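Long-range contacts in Mll7089 protein (Mesorhizobium loti, PDB 2OZ8), which is of unknown function but belongs to the mandelate racemase branch of the enolase superfamily and may act as a magnesium-dependent hydro-lyase: residues A80-V84 / L110-A114; H103-V108 / G274-D278. Residues are numbered along the deposited sequence.

Interaction 1: A80-V84 / L110-A114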
ATOM      1  N   ALA A  80     -37.141  -7.655  25.563  1.00 39.79           N
ATOM      2  CA  ALA A  80     -35.953  -6.837  25.590  1.00 39.92           C
ATOM      3  C   ALA A  80     -34.647  -7.671  25.351  1.00 40.19           C
ATOM      4  O   ALA A  80     -33.879  -7.320  24.468  1.00 40.27           O
ATOM      5  CB  ALA A  80     -35.894  -6.019  26.883  1.00 38.83           C
ATOM      6  N   ILE A  81     -34.451  -8.783  26.075  1.00 40.25           N
ATOM      7  CA  ILE A  81     -33.237  -9.592  25.961  1.00 40.92           C
ATOM      8  C   ILE A  81     -33.063 -10.212  24.568  1.00 42.11           C
ATOM      9  O   ILE A  81     -31.932 -10.489  24.157  1.00 43.36           O
ATOM     10  CB  ILE A  81     -33.103 -10.653  27.115  1.00 41.13           C
ATOM     11  CG1 ILE A  81     -31.677 -11.267  27.216  1.00 41.73           C
ATOM     12  CG2 ILE A  81     -34.223 -11.728  27.065  1.00 41.30           C
ATOM     13  CD1 ILE A  81     -30.564 -10.349  27.790  1.00 38.92           C
ATOM     14  N   ALA A  82     -34.152 -10.393  23.817  1.00 41.93           N
ATOM     15  CA  ALA A  82     -34.005 -10.848  22.437  1.00 42.00           C
ATOM     16  C   ALA A  82     -33.560  -9.699  21.552  1.00 41.94           C
ATOM     17  O   ALA A  82     -32.700  -9.855  20.717  1.00 42.81           O
ATOM     18  CB  ALA A  82     -35.325 -11.476  21.897  1.00 41.45           C
ATOM     19  N   LEU A  83     -34.163  -8.535  21.733  1.00 41.91           N
ATOM     20  CA  LEU A  83     -33.935  -7.429  20.837  1.00 41.04           C
ATOM     21  C   LEU A  83     -32.508  -6.932  20.883  1.00 40.72           C
ATOM     22  O   LEU A  83     -31.975  -6.575  19.863  1.00 41.22           O
ATOM     23  CB  LEU A  83     -34.892  -6.289  21.176  1.00 41.00           C
ATOM     24  CG  LEU A  83     -36.346  -6.511  20.788  1.00 40.45           C
ATOM     25  CD1 LEU A  83     -37.150  -5.419  21.459  1.00 43.59           C
ATOM     26  CD2 LEU A  83     -36.544  -6.433  19.317  1.00 39.51           C
ATOM     27  N   VAL A  84     -31.912  -6.890  22.072  1.00 39.82           N
ATOM     28  CA  VAL A  84     -30.544  -6.423  22.248  1.00 39.98           C
ATOM     29  C   VAL A  84     -29.516  -7.357  21.584  1.00 39.97           C
ATOM     30  O   VAL A  84     -28.342  -7.012  21.472  1.00 39.04           O
ATOM     31  CB  VAL A  84     -30.145  -6.230  23.784  1.00 40.40           C
ATOM     32  CG1 VAL A  84     -31.012  -5.150  24.454  1.00 38.50           C
ATOM     33  CG2 VAL A  84     -30.171  -7.536  24.542  1.00 37.88           C
ATOM     34  N   LEU A 110     -33.735  -0.703  26.706  1.00 35.54           N
ATOM     35  CA  LEU A 110     -33.780  -2.169  26.433  1.00 35.89           C
ATOM     36  C   LEU A 110     -32.889  -3.011  27.349  1.00 36.10           C
ATOM     37  O   LEU A 110     -33.365  -4.000  27.923  1.00 36.74           O
ATOM     38  CB  LEU A 110     -33.471  -2.492  24.963  1.00 35.79           C
ATOM     39  CG  LEU A 110     -34.524  -2.113  23.936  1.00 35.81           C
ATOM     40  CD1 LEU A 110     -34.054  -2.500  22.569  1.00 34.81           C
ATOM     41  CD2 LEU A 110     -35.903  -2.782  24.326  1.00 34.70           C
ATOM     42  N   TRP A 111     -31.621  -2.628  27.503  1.00 34.88           N
ATOM     43  CA  TRP A 111     -30.730  -3.341  28.455  1.00 34.87           C
ATOM     44  C   TRP A 111     -31.063  -3.200  29.948  1.00 34.41           C
ATOM     45  O   TRP A 111     -30.808  -4.079  30.737  1.00 34.08           O
ATOM     46  CB  TRP A 111     -29.266  -2.940  28.258  1.00 34.22           C
ATOM     47  CG  TRP A 111     -28.630  -3.478  27.036  1.00 34.26           C
ATOM     48  CD1 TRP A 111     -28.544  -2.862  25.807  1.00 32.35           C
ATOM     49  CD2 TRP A 111     -28.000  -4.751  26.895  1.00 34.08           C
ATOM     50  NE1 TRP A 111     -27.867  -3.666  24.930  1.00 33.74           N
ATOM     51  CE2 TRP A 111     -27.523  -4.834  25.571  1.00 35.82           C
ATOM     52  CE3 TRP A 111     -27.787  -5.839  27.761  1.00 36.53           C
ATOM     53  CZ2 TRP A 111     -26.823  -5.963  25.098  1.00 33.21           C
ATOM     54  CZ3 TRP A 111     -27.095  -6.966  27.273  1.00 33.36           C
ATOM     55  CH2 TRP A 111     -26.627  -7.005  25.965  1.00 32.69           C
ATOM     56  N   ASP A 112     -31.581  -2.064  30.335  1.00 35.57           N
ATOM     57  CA  ASP A 112     -32.068  -1.874  31.692  1.00 37.15           C
ATOM     58  C   ASP A 112     -33.216  -2.894  31.987  1.00 37.90           C
ATOM     59  O   ASP A 112     -33.210  -3.631  32.977  1.00 37.89           O
ATOM     60  CB  ASP A 112     -32.590  -0.439  31.801  1.00 37.16           C
ATOM     61  CG  ASP A 112     -33.026  -0.086  33.200  1.00 39.10           C
ATOM     62  OD1 ASP A 112     -32.385  -0.590  34.138  1.00 38.40           O
ATOM     63  OD2 ASP A 112     -34.002   0.681  33.348  1.00 37.91           O
ATOM     64  N   LEU A 113     -34.204  -2.896  31.101  1.00 38.39           N
ATOM     65  CA  LEU A 113     -35.283  -3.843  31.132  1.00 39.09           C
ATOM     66  C   LEU A 113     -34.820  -5.302  31.094  1.00 39.00           C
ATOM     67  O   LEU A 113     -35.297  -6.096  31.892  1.00 40.35           O
ATOM     68  CB  LEU A 113     -36.270  -3.526  30.003  1.00 39.12           C
ATOM     69  CG  LEU A 113     -37.508  -4.402  29.850  1.00 41.34           C
ATOM     70  CD1 LEU A 113     -38.253  -4.575  31.182  1.00 41.47           C
ATOM     71  CD2 LEU A 113     -38.344  -3.703  28.840  1.00 41.88           C
ATOM     72  N   ALA A 114     -33.903  -5.652  30.195  1.00 38.95           N
ATOM     73  CA  ALA A 114     -33.367  -7.023  30.100  1.00 38.69           C
ATOM     74  C   ALA A 114     -32.678  -7.490  31.353  1.00 38.80           C
ATOM     75  O   ALA A 114     -32.843  -8.625  31.778  1.00 40.14           O
ATOM     76  CB  ALA A 114     -32.423  -7.161  28.921  1.00 38.22           C
TER
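This is an apolar helix-helix contact inside the alpha/beta capping domain of an enolase-superfamily protein. Residues 80-84, with the short helix that starts there, pack on the middle of helix 103-118. Between the segments 389 Å² of surface is lost. The closest CA atoms are those of Ile81 and Ala114, 4.9 Å apart. Ala80 points into the other helix. Ala80 CB sits 3.4 Å from Leu110 O, 3.7 Å from Leu113 CG and 4.2 Å from Ala114 CB, a close approach of two small residues. Ile81 CD1 adds a contact of 3.9 Å to Ala114 CB. At the other end, Leu83 CD1 meets Leu110 CD2 at 4.1 Å. Leu83, Leu110 and Leu113 all also touch Leu5 of strand 5-17, which ties both helices to the antiparallel sheet of this domain. Ile81 packs on Leu125 of a second subunit, and Trp111 makes an edge-to-face ring contact with His85 of that subunit, so the contact borders a subunit interface. Val84 fills the space between Leu110 and Trp111. Val84 CG1 lies 3.7 Å from Leu110 CB and makes a CH-pi contact with Trp111, 3.5 Å from the centroid of the five-membered ring and 11° off its normal.

Interaction 2: H103-V108 / G274-D278; sequences HEAVQV and GQVTD
One glutamine side chain, Gln107, uses both ends of its amide on the same aspartate. Gln107 NE2 donates to Asp278 OD1 at 2.8 Å, and Gln107 OE1 accepts from Asp278 N at 3.2 Å. Gln107 has chi1 m and chi2 t, which carry its amide to the first turn of helix 276-289. Gln107 OE1 also lies 2.9 Å from Thr277 N. Asp278 (chi1 m) has a second partner: His103, with chi1 t and chi2 75°, donates from NE2 to Asp278 OD2 at 2.7 Å, a His-carboxylate hydrogen bond.

Residues 103-108 are helical. Gly274 (phi/psi -110/19) leads into Gln275 (-72/88), the centre of an inverse gamma turn and the N-cap position, and the helix starts at Val276. CA atoms pair as Glu104 with Gln275 at 4.6 Å and Gln107 with Val276 at 5.7 Å. Glu104, extended with chi1 and chi2 t, brings OE2 to 3.4 Å from Gly274 CA; a CB there would clash with this oxygen. Val108 CG2 meets Val276 CG2 at 4.0 Å. The contact joins the capping domain to the barrel of this enolase-type fold: helix 103-118, beside strand 27-40, meets the end of the loop after strand 269-272 and the first turn of helix 276-289.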
ATOM      1  N   HIS A 103     -31.646   6.358  19.124  1.00 39.32           N
ATOM      2  CA  HIS A 103     -30.773   5.203  19.077  1.00 39.39           C
ATOM      3  C   HIS A 103     -30.178   4.851  20.474  1.00 38.62           C
ATOM      4  O   HIS A 103     -30.401   3.741  20.958  1.00 37.06           O
ATOM      5  CB  HIS A 103     -29.723   5.405  17.962  1.00 39.51           C
ATOM      6  CG  HIS A 103     -28.775   4.280  17.806  1.00 42.51           C
ATOM      7  ND1 HIS A 103     -29.131   3.091  17.208  1.00 47.94           N
ATOM      8  CD2 HIS A 103     -27.473   4.154  18.158  1.00 46.96           C
ATOM      9  CE1 HIS A 103     -28.088   2.276  17.193  1.00 47.74           C
ATOM     10  NE2 HIS A 103     -27.069   2.894  17.772  1.00 49.68           N
ATOM     11  N   GLU A 104     -29.500   5.804  21.124  1.00 38.36           N
ATOM     12  CA  GLU A 104     -28.904   5.567  22.437  1.00 40.89           C
ATOM     13  C   GLU A 104     -29.932   5.179  23.530  1.00 39.58           C
ATOM     14  O   GLU A 104     -29.762   4.165  24.196  1.00 39.63           O
ATOM     15  CB  GLU A 104     -28.056   6.778  22.871  1.00 40.54           C
ATOM     16  CG  GLU A 104     -27.496   6.721  24.301  1.00 43.09           C
ATOM     17  CD  GLU A 104     -26.355   7.741  24.548  1.00 46.91           C
ATOM     18  OE1 GLU A 104     -26.005   8.541  23.622  1.00 52.69           O
ATOM     19  OE2 GLU A 104     -25.795   7.737  25.690  1.00 55.59           O
ATOM     20  N   ALA A 105     -30.984   5.988  23.678  1.00 38.94           N
ATOM     21  CA  ALA A 105     -32.061   5.820  24.682  1.00 38.35           C
ATOM     22  C   ALA A 105     -32.708   4.443  24.606  1.00 37.61           C
ATOM     23  O   ALA A 105     -32.931   3.764  25.631  1.00 37.81           O
ATOM     24  CB  ALA A 105     -33.145   6.927  24.490  1.00 37.52           C
ATOM     25  N   VAL A 106     -33.005   4.030  23.387  1.00 36.58           N
ATOM     26  CA  VAL A 106     -33.565   2.706  23.168  1.00 36.09           C
ATOM     27  C   VAL A 106     -32.635   1.641  23.691  1.00 36.36           C
ATOM     28  O   VAL A 106     -33.100   0.741  24.375  1.00 38.57           O
ATOM     29  CB  VAL A 106     -33.959   2.437  21.675  1.00 35.65           C
ATOM     30  CG1 VAL A 106     -34.539   1.039  21.506  1.00 33.63           C
ATOM     31  CG2 VAL A 106     -34.987   3.437  21.220  1.00 34.83           C
ATOM     32  N   GLN A 107     -31.338   1.732  23.406  1.00 36.31           N
ATOM     33  CA  GLN A 107     -30.391   0.669  23.830  1.00 36.72           C
ATOM     34  C   GLN A 107     -30.234   0.643  25.359  1.00 35.72           C
ATOM     35  O   GLN A 107     -30.174  -0.414  25.966  1.00 36.50           O
ATOM     36  CB  GLN A 107     -29.010   0.791  23.133  1.00 36.45           C
ATOM     37  CG  GLN A 107     -29.000   0.509  21.582  1.00 36.96           C
ATOM     38  CD  GLN A 107     -27.562   0.481  20.919  1.00 38.53           C
ATOM     39  OE1 GLN A 107     -26.528   0.660  21.571  1.00 42.37           O
ATOM     40  NE2 GLN A 107     -27.525   0.228  19.629  1.00 40.80           N
ATOM     41  N   VAL A 108     -30.172   1.810  25.963  1.00 34.94           N
ATOM     42  CA  VAL A 108     -30.116   1.930  27.405  1.00 35.23           C
ATOM     43  C   VAL A 108     -31.389   1.399  28.090  1.00 35.10           C
ATOM     44  O   VAL A 108     -31.300   0.627  29.035  1.00 34.34           O
ATOM     45  CB  VAL A 108     -29.840   3.406  27.831  1.00 35.51           C
ATOM     46  CG1 VAL A 108     -29.799   3.540  29.346  1.00 33.86           C
ATOM     47  CG2 VAL A 108     -28.561   3.864  27.223  1.00 32.61           C
ATOM     48  N   GLY A 274     -22.756   6.054  25.396  1.00 37.72           N
ATOM     49  CA  GLY A 274     -23.648   5.118  26.071  1.00 35.97           C
ATOM     50  C   GLY A 274     -24.547   4.254  25.207  1.00 36.85           C
ATOM     51  O   GLY A 274     -25.509   3.708  25.724  1.00 36.07           O
ATOM     52  N   GLN A 275     -24.238   4.096  23.905  1.00 36.48           N
ATOM     53  CA  GLN A 275     -25.007   3.199  23.089  1.00 36.93           C
ATOM     54  C   GLN A 275     -24.663   1.793  23.504  1.00 36.61           C
ATOM     55  O   GLN A 275     -23.788   1.160  22.918  1.00 38.71           O
ATOM     56  CB  GLN A 275     -24.722   3.403  21.607  1.00 37.32           C
ATOM     57  CG  GLN A 275     -25.063   4.780  21.103  1.00 39.33           C
ATOM     58  CD  GLN A 275     -23.978   5.800  21.424  1.00 42.73           C
ATOM     59  OE1 GLN A 275     -22.955   5.482  22.083  1.00 43.04           O
ATOM     60  NE2 GLN A 275     -24.203   7.037  20.988  1.00 38.40           N
ATOM     61  N   VAL A 276     -25.362   1.279  24.496  1.00 36.21           N
ATOM     62  CA  VAL A 276     -24.929   0.032  25.138  1.00 35.38           C
ATOM     63  C   VAL A 276     -24.539  -1.063  24.184  1.00 36.06           C
ATOM     64  O   VAL A 276     -23.457  -1.591  24.319  1.00 37.37           O
ATOM     65  CB  VAL A 276     -25.936  -0.560  26.148  1.00 34.43           C
ATOM     66  CG1 VAL A 276     -25.313  -1.813  26.830  1.00 33.63           C
ATOM     67  CG2 VAL A 276     -26.375   0.467  27.124  1.00 30.79           C
ATOM     68  N   THR A 277     -25.412  -1.423  23.255  1.00 36.40           N
ATOM     69  CA  THR A 277     -25.123  -2.503  22.333  1.00 37.54           C
ATOM     70  C   THR A 277     -23.961  -2.186  21.383  1.00 37.24           C
ATOM     71  O   THR A 277     -23.104  -3.045  21.158  1.00 37.93           O
ATOM     72  CB  THR A 277     -26.368  -2.879  21.457  1.00 38.60           C
ATOM     73  OG1 THR A 277     -27.528  -3.069  22.292  1.00 41.08           O
ATOM     74  CG2 THR A 277     -26.083  -4.165  20.618  1.00 37.63           C
ATOM     75  N   ASP A 278     -23.916  -0.980  20.826  1.00 37.15           N
ATOM     76  CA  ASP A 278     -22.777  -0.597  19.964  1.00 38.28           C
ATOM     77  C   ASP A 278     -21.449  -0.656  20.729  1.00 37.64           C
ATOM     78  O   ASP A 278     -20.444  -1.100  20.167  1.00 37.08           O
ATOM     79  CB  ASP A 278     -22.908   0.803  19.372  1.00 38.42           C
ATOM     80  CG  ASP A 278     -24.212   1.038  18.647  1.00 42.66           C
ATOM     81  OD1 ASP A 278     -24.975   0.075  18.424  1.00 48.31           O
ATOM     82  OD2 ASP A 278     -24.480   2.222  18.292  1.00 48.10           O
TER

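Both interactions use helix 103-118, and their centres lie about 10 Å apart. Interaction 2 uses residues 103-108 of this helix and interaction 1 residues 110-114. Trp111 and Thr277 join them directly: Trp111 NE1 is 2.7 Å from Thr277 OG1, a probable hydrogen bond. Around it, Trp111 CD1 packs 3.5 Å from Val276 CB, and Val84 O lies 3.7 Å from Thr277 CG2. Residues 80-84, helix 103-118 and the start of helix 276-289 are thus in mutual contact. Residues 274-278 follow strand 269-272 at the C-terminal end of the barrel strands, where enolase-superfamily active sites lie, so interaction 2 is probably the nearer to that site. A sulfate ion, probably from the crystallisation liquor, lies about 3 Å from the side chain of His103.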